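Local atomic coordinates of alcohol dehydrogenase (PDB entry 5VM2), a protein that probably acts as an NAD(P)-dependent oxidoreductase of the zinc-containing alcohol dehydrogenase family, with a substrate that is not known. Residues 164-175 against 232-243; 179-190 against 303-314. One frame throughout, in Å; residues are numbered along the deposited sequence. Where two conformers were deposited one is given.

Contact 1: 164-175 against 232-243; sequences ADVKPGKKIIIL and FTEDMGADIVFE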
loop_
_atom_site.group_PDB
_atom_site.type_symbol
_atom_site.label_atom_id
_atom_site.label_comp_id
_atom_site.label_asym_id
_atom_site.label_seq_id
_atom_site.Cartn_x
_atom_site.Cartn_y
_atom_site.Cartn_z
ATOM N N ALA A 164 0.545 0.434 -15.881
ATOM C CA ALA A 164 0.637 -0.679 -16.814
ATOM C C ALA A 164 -0.314 -0.545 -17.995
ATOM O O ALA A 164 -0.218 -1.348 -18.929
ATOM C CB ALA A 164 0.367 -1.998 -16.086
ATOM N N ASP A 165 -1.207 0.446 -17.981
ATOM C CA ASP A 165 -2.218 0.623 -19.026
ATOM C C ASP A 165 -3.095 -0.624 -19.160
ATOM O O ASP A 165 -3.332 -1.134 -20.257
ATOM C CB ASP A 165 -1.565 0.989 -20.364
ATOM C CG ASP A 165 -2.556 1.543 -21.366
ATOM O OD1 ASP A 165 -3.588 2.096 -20.936
ATOM O OD2 ASP A 165 -2.297 1.428 -22.584
ATOM N N VAL A 166 -3.570 -1.126 -18.016
ATOM C CA VAL A 166 -4.507 -2.241 -18.028
ATOM C C VAL A 166 -5.757 -1.841 -18.799
ATOM O O VAL A 166 -6.282 -0.729 -18.644
ATOM C CB VAL A 166 -4.844 -2.674 -16.592
ATOM C CG1 VAL A 166 -5.995 -3.687 -16.591
ATOM C CG2 VAL A 166 -3.614 -3.260 -15.918
ATOM N N LYS A 167 -6.235 -2.751 -19.638
ATOM C CA LYS A 167 -7.371 -2.493 -20.510
ATOM C C LYS A 167 -8.058 -3.820 -20.792
ATOM O O LYS A 167 -7.452 -4.883 -20.626
ATOM C CB LYS A 167 -6.928 -1.834 -21.826
ATOM C CG LYS A 167 -6.607 -0.347 -21.724
ATOM C CD LYS A 167 -7.844 0.510 -21.928
ATOM C CE LYS A 167 -7.569 1.973 -21.611
ATOM N NZ LYS A 167 -7.510 2.224 -20.147
ATOM N N PRO A 168 -9.326 -3.790 -21.211
ATOM C CA PRO A 168 -9.944 -5.024 -21.713
ATOM C C PRO A 168 -9.096 -5.586 -22.843
ATOM O O PRO A 168 -8.478 -4.839 -23.606
ATOM C CB PRO A 168 -11.319 -4.563 -22.213
ATOM C CG PRO A 168 -11.581 -3.271 -21.526
ATOM C CD PRO A 168 -10.252 -2.642 -21.250
ATOM N N GLY A 169 -9.032 -6.913 -22.923
ATOM C CA GLY A 169 -8.247 -7.579 -23.937
ATOM C C GLY A 169 -6.804 -7.836 -23.561
ATOM O O GLY A 169 -6.068 -8.433 -24.363
ATOM N N LYS A 170 -6.369 -7.400 -22.384
ATOM C CA LYS A 170 -5.025 -7.675 -21.895
ATOM C C LYS A 170 -5.103 -8.780 -20.849
ATOM O O LYS A 170 -5.799 -8.636 -19.837
ATOM C CB LYS A 170 -4.382 -6.416 -21.319
ATOM C CG LYS A 170 -4.169 -5.352 -22.383
ATOM C CD LYS A 170 -3.304 -4.203 -21.908
ATOM C CE LYS A 170 -2.862 -3.354 -23.101
ATOM N NZ LYS A 170 -2.255 -2.058 -22.690
ATOM N N LYS A 171 -4.417 -9.888 -21.110
ATOM C CA LYS A 171 -4.380 -10.990 -20.160
ATOM C C LYS A 171 -3.341 -10.680 -19.097
ATOM O O LYS A 171 -2.218 -10.287 -19.420
ATOM C CB LYS A 171 -4.046 -12.306 -20.859
ATOM C CG LYS A 171 -5.079 -12.743 -21.870
ATOM C CD LYS A 171 -4.822 -14.167 -22.332
ATOM C CE LYS A 171 -5.022 -15.154 -21.198
ATOM N NZ LYS A 171 -6.460 -15.341 -20.855
ATOM N N ILE A 172 -3.709 -10.871 -17.833
ATOM C CA ILE A 172 -2.912 -10.392 -16.710
ATOM C C ILE A 172 -2.583 -11.555 -15.783
ATOM O O ILE A 172 -3.435 -12.408 -15.501
ATOM C CB ILE A 172 -3.652 -9.264 -15.964
ATOM C CG1 ILE A 172 -3.800 -8.055 -16.897
ATOM C CG2 ILE A 172 -2.920 -8.865 -14.686
ATOM C CD1 ILE A 172 -4.298 -6.822 -16.224
ATOM N N ILE A 173 -1.330 -11.594 -15.330
ATOM C CA ILE A 173 -0.874 -12.515 -14.297
ATOM C C ILE A 173 -0.372 -11.678 -13.134
ATOM O O ILE A 173 0.479 -10.800 -13.319
ATOM C CB ILE A 173 0.234 -13.450 -14.799
ATOM C CG1 ILE A 173 -0.280 -14.348 -15.925
ATOM C CG2 ILE A 173 0.760 -14.291 -13.645
ATOM C CD1 ILE A 173 0.802 -15.186 -16.572
ATOM N N ILE A 174 -0.896 -11.942 -11.946
ATOM C CA ILE A 174 -0.465 -11.276 -10.727
ATOM C C ILE A 174 0.254 -12.303 -9.863
ATOM O O ILE A 174 -0.348 -13.294 -9.427
ATOM C CB ILE A 174 -1.652 -10.648 -9.987
ATOM C CG1 ILE A 174 -2.240 -9.523 -10.848
ATOM C CG2 ILE A 174 -1.219 -10.126 -8.627
ATOM C CD1 ILE A 174 -3.485 -8.937 -10.298
ATOM N N LEU A 175 1.546 -12.080 -9.633
ATOM C CA LEU A 175 2.343 -12.953 -8.778
ATOM C C LEU A 175 2.262 -12.418 -7.353
ATOM O O LEU A 175 2.851 -11.380 -7.032
ATOM C CB LEU A 175 3.786 -13.022 -9.270
ATOM C CG LEU A 175 3.981 -13.514 -10.709
ATOM C CD1 LEU A 175 5.463 -13.542 -11.064
ATOM C CD2 LEU A 175 3.350 -14.882 -10.918
ATOM N N PHE A 232 -2.922 -20.882 -19.273
ATOM C CA PHE A 232 -3.803 -19.727 -19.125
ATOM C C PHE A 232 -3.682 -18.774 -20.310
ATOM O O PHE A 232 -4.688 -18.233 -20.785
ATOM C CB PHE A 232 -3.483 -19.021 -17.805
ATOM C CG PHE A 232 -4.098 -17.656 -17.661
ATOM C CD1 PHE A 232 -3.294 -16.527 -17.577
ATOM C CD2 PHE A 232 -5.471 -17.499 -17.575
ATOM C CE1 PHE A 232 -3.853 -15.264 -17.433
ATOM C CE2 PHE A 232 -6.038 -16.242 -17.429
ATOM C CZ PHE A 232 -5.234 -15.126 -17.355
ATOM N N THR A 233 -2.464 -18.574 -20.818
ATOM C CA THR A 233 -2.215 -17.641 -21.909
ATOM C C THR A 233 -2.057 -18.334 -23.256
ATOM O O THR A 233 -1.600 -17.702 -24.216
ATOM C CB THR A 233 -0.970 -16.796 -21.617
ATOM O OG1 THR A 233 0.187 -17.640 -21.573
ATOM C CG2 THR A 233 -1.116 -16.066 -20.288
ATOM N N GLU A 234 -2.419 -19.615 -23.349
ATOM C CA GLU A 234 -2.353 -20.359 -24.605
ATOM C C GLU A 234 -0.948 -20.322 -25.199
ATOM O O GLU A 234 -0.769 -20.136 -26.403
ATOM C CB GLU A 234 -3.383 -19.835 -25.608
ATOM C CG GLU A 234 -4.810 -20.223 -25.273
ATOM C CD GLU A 234 -5.786 -19.091 -25.499
ATOM O OE1 GLU A 234 -6.079 -18.358 -24.531
ATOM O OE2 GLU A 234 -6.258 -18.935 -26.644
ATOM N N ASP A 235 0.057 -20.480 -24.339
ATOM C CA ASP A 235 1.471 -20.504 -24.706
ATOM C C ASP A 235 1.950 -19.189 -25.305
ATOM O O ASP A 235 3.039 -19.139 -25.890
ATOM C CB ASP A 235 1.777 -21.659 -25.666
ATOM C CG ASP A 235 1.232 -22.978 -25.166
ATOM O OD1 ASP A 235 1.492 -23.323 -23.995
ATOM O OD2 ASP A 235 0.539 -23.666 -25.943
ATOM N N MET A 236 1.166 -18.122 -25.174
ATOM C CA MET A 236 1.621 -16.847 -25.709
ATOM C C MET A 236 2.227 -15.942 -24.648
ATOM O O MET A 236 2.979 -15.026 -24.997
ATOM C CB MET A 236 0.461 -16.101 -26.381
ATOM C CG MET A 236 -0.499 -16.981 -27.166
ATOM S SD MET A 236 0.180 -17.544 -28.743
ATOM C CE MET A 236 -0.598 -19.151 -28.904
ATOM N N GLY A 237 2.024 -16.219 -23.367
ATOM C CA GLY A 237 2.430 -15.304 -22.323
ATOM C C GLY A 237 1.377 -14.241 -22.066
ATOM O O GLY A 237 0.491 -13.986 -22.878
ATOM N N ALA A 238 1.478 -13.610 -20.902
ATOM C CA ALA A 238 0.521 -12.584 -20.516
ATOM C C ALA A 238 0.937 -11.213 -21.042
ATOM O O ALA A 238 2.125 -10.915 -21.185
ATOM C CB ALA A 238 0.376 -12.534 -18.993
ATOM N N ASP A 239 -0.065 -10.375 -21.331
ATOM C CA ASP A 239 0.207 -8.988 -21.710
ATOM C C ASP A 239 0.952 -8.248 -20.603
ATOM O O ASP A 239 1.873 -7.466 -20.873
ATOM C CB ASP A 239 -1.099 -8.260 -22.025
ATOM C CG ASP A 239 -1.787 -8.804 -23.255
ATOM O OD1 ASP A 239 -2.464 -9.847 -23.144
ATOM O OD2 ASP A 239 -1.645 -8.182 -24.326
ATOM N N ILE A 240 0.549 -8.458 -19.354
ATOM C CA ILE A 240 1.132 -7.764 -18.212
ATOM C C ILE A 240 1.330 -8.781 -17.104
ATOM O O ILE A 240 0.414 -9.548 -16.799
ATOM C CB ILE A 240 0.236 -6.612 -17.713
ATOM C CG1 ILE A 240 -0.078 -5.615 -18.836
ATOM C CG2 ILE A 240 0.893 -5.913 -16.545
ATOM C CD1 ILE A 240 -1.349 -4.806 -18.594
ATOM N N VAL A 241 2.518 -8.797 -16.509
ATOM C CA VAL A 241 2.780 -9.587 -15.314
ATOM C C VAL A 241 3.107 -8.614 -14.195
ATOM O O VAL A 241 4.036 -7.803 -14.323
ATOM C CB VAL A 241 3.926 -10.589 -15.511
ATOM C CG1 VAL A 241 4.107 -11.424 -14.244
ATOM C CG2 VAL A 241 3.662 -11.485 -16.711
ATOM N N PHE A 242 2.341 -8.683 -13.116
ATOM C CA PHE A 242 2.610 -7.907 -11.918
ATOM C C PHE A 242 3.343 -8.789 -10.918
ATOM O O PHE A 242 2.887 -9.896 -10.610
ATOM C CB PHE A 242 1.317 -7.385 -11.291
ATOM C CG PHE A 242 0.597 -6.378 -12.128
ATOM C CD1 PHE A 242 -0.360 -6.784 -13.051
ATOM C CD2 PHE A 242 0.873 -5.030 -11.998
ATOM C CE1 PHE A 242 -1.038 -5.852 -13.830
ATOM C CE2 PHE A 242 0.206 -4.093 -12.774
ATOM C CZ PHE A 242 -0.752 -4.507 -13.691
ATOM N N GLU A 243 4.474 -8.303 -10.422
ATOM C CA GLU A 243 5.179 -8.931 -9.314
ATOM C C GLU A 243 4.890 -8.117 -8.057
ATOM O O GLU A 243 5.240 -6.936 -7.985
ATOM C CB GLU A 243 6.679 -9.010 -9.592
ATOM C CG GLU A 243 7.408 -10.037 -8.748
ATOM C CD GLU A 243 7.585 -9.586 -7.314
ATOM O OE1 GLU A 243 7.468 -10.435 -6.407
ATOM O OE2 GLU A 243 7.836 -8.382 -7.093
#
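Phe-232, at the end of helix 225-232, receives the long side chain of Lys-171 over one ring face. Lys-171 CE stands 3.9 Å from the centroid of the Phe-232 ring, nearly over its centre, and bends at chi3 and chi4 bring NZ back over the same face in a cation-pi contact. A lysine suits this partly exposed place because its last methylene, CE, and the ammonium both lie over the ring. Beyond the turn, the small Ala-238 fits its CB against Ile-173 CD1, 3.6 Å away. Asp-239, where the chain turns a corner, accepts from Lys-171 N through OD1 at 2.8 Å, met from above the carboxylate plane. From Ile-240 onward the strands run parallel, 14° apart. Ile-173 N donates to Ile-240 O, Phe-242 N to Ile-173 O (2.8 Å) and Leu-175 N to Phe-242 O (2.7 Å). Ile-240 sends CD1 against Val-166 CG2, whereas Val-241 lies on the other face with Ile-173 and Leu-175. Phe-242 shares the face of Ile-240, Ile-172 and Ile-174; Val-166 CG2 and Ile-172 CG2 meet its ring edge. Aliphatic Ile-172 to Leu-175, Ile-240 and Val-241 suit buried strands, adjacent in the parallel 3-2-1-4-5-6 sheet of a Rossmann fold.

Contact 2: 179-190 against 303-314; sequences CIGLMTLQACKC and AISSGRFDVKSM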
loop_
_atom_site.group_PDB
_atom_site.type_symbol
_atom_site.label_atom_id
_atom_site.label_comp_id
_atom_site.label_asym_id
_atom_site.label_seq_id
_atom_site.Cartn_x
_atom_site.Cartn_y
_atom_site.Cartn_z
ATOM N N CYS A 179 -1.653 -8.503 0.421
ATOM C CA CYS A 179 -2.431 -7.267 0.367
ATOM C C CYS A 179 -2.251 -6.542 -0.966
ATOM O O CYS A 179 -3.229 -6.243 -1.659
ATOM C CB CYS A 179 -2.049 -6.350 1.529
ATOM S SG CYS A 179 -2.892 -4.749 1.455
ATOM N N ILE A 180 -1.003 -6.284 -1.359
ATOM C CA ILE A 180 -0.761 -5.502 -2.566
ATOM C C ILE A 180 -1.184 -6.262 -3.821
ATOM O O ILE A 180 -1.653 -5.655 -4.793
ATOM C CB ILE A 180 0.717 -5.077 -2.633
ATOM C CG1 ILE A 180 1.097 -4.302 -1.367
ATOM C CG2 ILE A 180 0.951 -4.226 -3.856
ATOM C CD1 ILE A 180 0.295 -3.026 -1.169
ATOM N N GLY A 181 -1.039 -7.590 -3.827
ATOM C CA GLY A 181 -1.499 -8.363 -4.970
ATOM C C GLY A 181 -3.009 -8.334 -5.123
ATOM O O GLY A 181 -3.531 -8.282 -6.241
ATOM N N LEU A 182 -3.730 -8.364 -4.001
ATOM C CA LEU A 182 -5.185 -8.281 -4.045
ATOM C C LEU A 182 -5.645 -6.882 -4.430
ATOM O O LEU A 182 -6.630 -6.729 -5.165
ATOM C CB LEU A 182 -5.763 -8.701 -2.692
ATOM C CG LEU A 182 -5.438 -10.156 -2.346
ATOM C CD1 LEU A 182 -5.915 -10.506 -0.950
ATOM C CD2 LEU A 182 -6.051 -11.088 -3.382
ATOM N N MET A 183 -4.943 -5.848 -3.952
ATOM C CA MET A 183 -5.229 -4.487 -4.404
ATOM C C MET A 183 -5.008 -4.348 -5.904
ATOM O O MET A 183 -5.815 -3.721 -6.600
ATOM C CB MET A 183 -4.361 -3.476 -3.657
ATOM C CG MET A 183 -4.634 -3.374 -2.163
ATOM S SD MET A 183 -6.375 -3.162 -1.775
ATOM C CE MET A 183 -6.299 -2.730 -0.034
ATOM N N THR A 184 -3.907 -4.911 -6.412
ATOM C CA THR A 184 -3.626 -4.846 -7.844
ATOM C C THR A 184 -4.692 -5.586 -8.646
ATOM O O THR A 184 -5.134 -5.107 -9.697
ATOM C CB THR A 184 -2.236 -5.419 -8.128
ATOM O OG1 THR A 184 -1.263 -4.732 -7.326
ATOM C CG2 THR A 184 -1.877 -5.256 -9.604
ATOM N N LEU A 185 -5.131 -6.746 -8.149
ATOM C CA LEU A 185 -6.210 -7.496 -8.790
ATOM C C LEU A 185 -7.470 -6.649 -8.939
ATOM O O LEU A 185 -8.044 -6.548 -10.029
ATOM C CB LEU A 185 -6.492 -8.764 -7.981
ATOM C CG LEU A 185 -7.839 -9.477 -8.093
ATOM C CD1 LEU A 185 -8.015 -10.061 -9.495
ATOM C CD2 LEU A 185 -7.937 -10.563 -7.008
ATOM N N GLN A 186 -7.916 -6.028 -7.847
ATOM C CA GLN A 186 -9.122 -5.212 -7.919
ATOM C C GLN A 186 -8.913 -3.986 -8.804
ATOM O O GLN A 186 -9.834 -3.560 -9.513
ATOM C CB GLN A 186 -9.553 -4.820 -6.509
ATOM C CG GLN A 186 -9.880 -6.030 -5.646
ATOM C CD GLN A 186 -10.738 -5.676 -4.462
ATOM O OE1 GLN A 186 -11.941 -5.487 -4.597
ATOM N NE2 GLN A 186 -10.125 -5.586 -3.286
ATOM N N ALA A 187 -7.704 -3.421 -8.801
ATOM C CA ALA A 187 -7.427 -2.314 -9.713
ATOM C C ALA A 187 -7.510 -2.770 -11.166
ATOM O O ALA A 187 -8.106 -2.084 -12.004
ATOM C CB ALA A 187 -6.060 -1.703 -9.412
ATOM N N CYS A 188 -6.937 -3.937 -11.480
ATOM C CA CYS A 188 -7.034 -4.459 -12.842
ATOM C C CYS A 188 -8.488 -4.669 -13.248
ATOM O O CYS A 188 -8.864 -4.396 -14.394
ATOM C CB CYS A 188 -6.246 -5.761 -12.973
ATOM S SG CYS A 188 -4.455 -5.543 -12.870
ATOM N N LYS A 189 -9.321 -5.144 -12.318
ATOM C CA LYS A 189 -10.743 -5.298 -12.616
ATOM C C LYS A 189 -11.394 -3.952 -12.907
ATOM O O LYS A 189 -12.192 -3.825 -13.845
ATOM C CB LYS A 189 -11.458 -5.977 -11.447
ATOM C CG LYS A 189 -11.035 -7.409 -11.194
ATOM C CD LYS A 189 -12.244 -8.286 -10.897
ATOM C CE LYS A 189 -12.867 -7.936 -9.553
ATOM N NZ LYS A 189 -14.357 -8.028 -9.573
ATOM N N CYS A 190 -11.068 -2.930 -12.113
ATOM C CA CYS A 190 -11.663 -1.615 -12.316
ATOM C C CYS A 190 -11.260 -1.018 -13.657
ATOM O O CYS A 190 -12.008 -0.219 -14.224
ATOM C CB CYS A 190 -11.262 -0.678 -11.180
ATOM S SG CYS A 190 -12.037 -1.102 -9.605
ATOM N N ALA A 303 -13.537 4.294 -6.495
ATOM C CA ALA A 303 -13.710 2.873 -6.767
ATOM C C ALA A 303 -14.205 2.129 -5.534
ATOM O O ALA A 303 -15.080 1.260 -5.633
ATOM C CB ALA A 303 -12.396 2.277 -7.270
ATOM N N ILE A 304 -13.669 2.466 -4.360
ATOM C CA ILE A 304 -14.104 1.802 -3.137
ATOM C C ILE A 304 -15.527 2.225 -2.777
ATOM O O ILE A 304 -16.377 1.389 -2.441
ATOM C CB ILE A 304 -13.111 2.089 -1.997
ATOM C CG1 ILE A 304 -11.758 1.443 -2.314
ATOM C CG2 ILE A 304 -13.667 1.579 -0.671
ATOM C CD1 ILE A 304 -10.590 2.034 -1.550
ATOM N N SER A 305 -15.817 3.525 -2.870
ATOM C CA SER A 305 -17.145 4.014 -2.503
ATOM C C SER A 305 -18.236 3.372 -3.350
ATOM O O SER A 305 -19.335 3.094 -2.852
ATOM C CB SER A 305 -17.208 5.532 -2.642
ATOM O OG SER A 305 -18.503 5.993 -2.314
ATOM N N SER A 306 -17.957 3.141 -4.633
ATOM C CA SER A 306 -18.941 2.552 -5.534
ATOM C C SER A 306 -19.248 1.098 -5.198
ATOM O O SER A 306 -20.250 0.563 -5.683
ATOM C CB SER A 306 -18.444 2.645 -6.978
ATOM O OG SER A 306 -17.373 1.734 -7.199
ATOM N N GLY A 307 -18.415 0.449 -4.385
ATOM C CA GLY A 307 -18.539 -0.969 -4.132
ATOM C C GLY A 307 -17.783 -1.850 -5.102
ATOM O O GLY A 307 -17.650 -3.056 -4.850
ATOM N N ARG A 308 -17.282 -1.287 -6.205
ATOM C CA ARG A 308 -16.548 -2.089 -7.177
ATOM C C ARG A 308 -15.231 -2.597 -6.605
ATOM O O ARG A 308 -14.790 -3.700 -6.948
ATOM C CB ARG A 308 -16.294 -1.271 -8.444
ATOM C CG ARG A 308 -15.749 -2.079 -9.608
ATOM C CD ARG A 308 -15.852 -1.308 -10.920
ATOM N NE ARG A 308 -17.237 -1.150 -11.361
ATOM C CZ ARG A 308 -17.604 -0.441 -12.425
ATOM N NH1 ARG A 308 -16.689 0.181 -13.160
ATOM N NH2 ARG A 308 -18.885 -0.350 -12.757
ATOM N N PHE A 309 -14.606 -1.818 -5.732
ATOM C CA PHE A 309 -13.329 -2.143 -5.111
ATOM C C PHE A 309 -13.615 -2.413 -3.636
ATOM O O PHE A 309 -14.040 -1.508 -2.911
ATOM C CB PHE A 309 -12.358 -0.978 -5.310
ATOM C CG PHE A 309 -10.901 -1.331 -5.150
ATOM C CD1 PHE A 309 -9.999 -1.012 -6.151
ATOM C CD2 PHE A 309 -10.428 -1.925 -3.987
ATOM C CE1 PHE A 309 -8.655 -1.307 -6.012
ATOM C CE2 PHE A 309 -9.084 -2.221 -3.841
ATOM C CZ PHE A 309 -8.196 -1.908 -4.854
ATOM N N ASP A 310 -13.403 -3.659 -3.196
ATOM C CA ASP A 310 -13.768 -4.106 -1.843
ATOM C C ASP A 310 -12.505 -4.181 -0.987
ATOM O O ASP A 310 -11.698 -5.103 -1.135
ATOM C CB ASP A 310 -14.485 -5.454 -1.906
ATOM C CG ASP A 310 -14.943 -5.972 -0.530
ATOM O OD1 ASP A 310 -14.586 -5.392 0.519
ATOM O OD2 ASP A 310 -15.670 -6.988 -0.504
ATOM N N VAL A 311 -12.344 -3.218 -0.074
ATOM C CA VAL A 311 -11.236 -3.250 0.878
ATOM C C VAL A 311 -11.661 -3.740 2.263
ATOM O O VAL A 311 -10.805 -4.216 3.026
ATOM C CB VAL A 311 -10.549 -1.870 0.994
ATOM C CG1 VAL A 311 -9.881 -1.497 -0.316
ATOM C CG2 VAL A 311 -11.541 -0.790 1.422
ATOM N N LYS A 312 -12.951 -3.646 2.605
ATOM C CA LYS A 312 -13.412 -4.082 3.917
ATOM C C LYS A 312 -13.258 -5.588 4.084
ATOM O O LYS A 312 -12.870 -6.063 5.157
ATOM C CB LYS A 312 -14.870 -3.665 4.118
ATOM C CG LYS A 312 -15.553 -4.299 5.319
ATOM C CD LYS A 312 -16.945 -3.719 5.528
ATOM C CE LYS A 312 -16.909 -2.198 5.580
ATOM N NZ LYS A 312 -16.019 -1.696 6.666
ATOM N N SER A 313 -13.549 -6.353 3.029
ATOM C CA SER A 313 -13.427 -7.802 3.098
ATOM C C SER A 313 -11.988 -8.262 3.285
ATOM O O SER A 313 -11.764 -9.424 3.633
ATOM C CB SER A 313 -14.005 -8.438 1.834
ATOM O OG SER A 313 -15.414 -8.293 1.782
ATOM N N MET A 314 -11.004 -7.392 3.057
ATOM C CA MET A 314 -9.619 -7.822 3.185
ATOM C C MET A 314 -9.127 -7.791 4.625
ATOM O O MET A 314 -8.176 -8.509 4.954
ATOM C CB MET A 314 -8.726 -6.957 2.295
ATOM C CG MET A 314 -9.142 -7.008 0.833
ATOM S SD MET A 314 -8.134 -5.962 -0.229
ATOM C CE MET A 314 -6.492 -6.539 0.218
HETATM O O HOH W 1 -15.601 -6.132 -8.661
HETATM O O HOH W 2 -13.994 1.108 -12.981
#
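Gln-186 lies against Phe-309 and grips the backbone of the next residue. Its CB sits over the centre of the Phe-309 ring, 3.5 Å from the centroid and 9° off the normal, so the flat ring rests on the root of the glutamine. With the chain extended beyond CG (chi2 -160°), the amide passes the ring and pairs with Asp-310: Asp-310 N donates to Gln-186 OE1 and Gln-186 NE2 to Asp-310 O, each 2.7 Å. Glutamine suits this buried spot because one amide, donor and acceptor at once, pairs with both the N and the O of Asp-310, in a stretch with no regular strand.

The ring of Phe-309 is the main bump. It fills a shallow hollow on the helix floored by Gln-186 and bordered by Met-183, Ala-187 and Cys-190; beside the small Ala-187, Phe-309 CE1 lies 3.6 Å from Ala-187 N. At the ring edge, in plane, Met-183 SD approaches Phe-309 CE2 at 3.5 Å, a Met-aromatic contact. Bent at chi2 (-50°), Met-183 also lays its CE against Val-311 CG1. Met-314 is the second bump: its CE reaches Leu-182 CB at 3.7 Å, and its SD meets Met-183 SD. Cys-190 SG packs on Arg-308 CG.

Phe-309 also touches Met-158, and Ser-313 touches Met-208, so the loop after helix 297-305 meets helices 145-163 and 203-211 while crossing helix 179-190.

How the contacts relate
Helix 179-190 joins the two contacts, whose centres lie 18 Å apart. It follows strand 171-175 in the chain and lays one side on the sheet of contact 1: Ile-174 CD1 comes within 3.4 Å of Leu-185 CA, and Cys-188 SG is 3.6 Å from both Ile-172 CD1 and Phe-242 CE1. Another side of the helix carries the 303-314 segment of contact 2. Gly-176 and Gly-178 in the turn and Gly-181 in the first turn of the helix match a GxGxxG pattern, consistent with a dinucleotide-binding turn as in Rossmann folds; no dinucleotide is bound here. In contact 2 the side chain of Cys-179 is about 7 Å from the bound magnesium ion, which is held by His-65, Glu-66 and Glu-152.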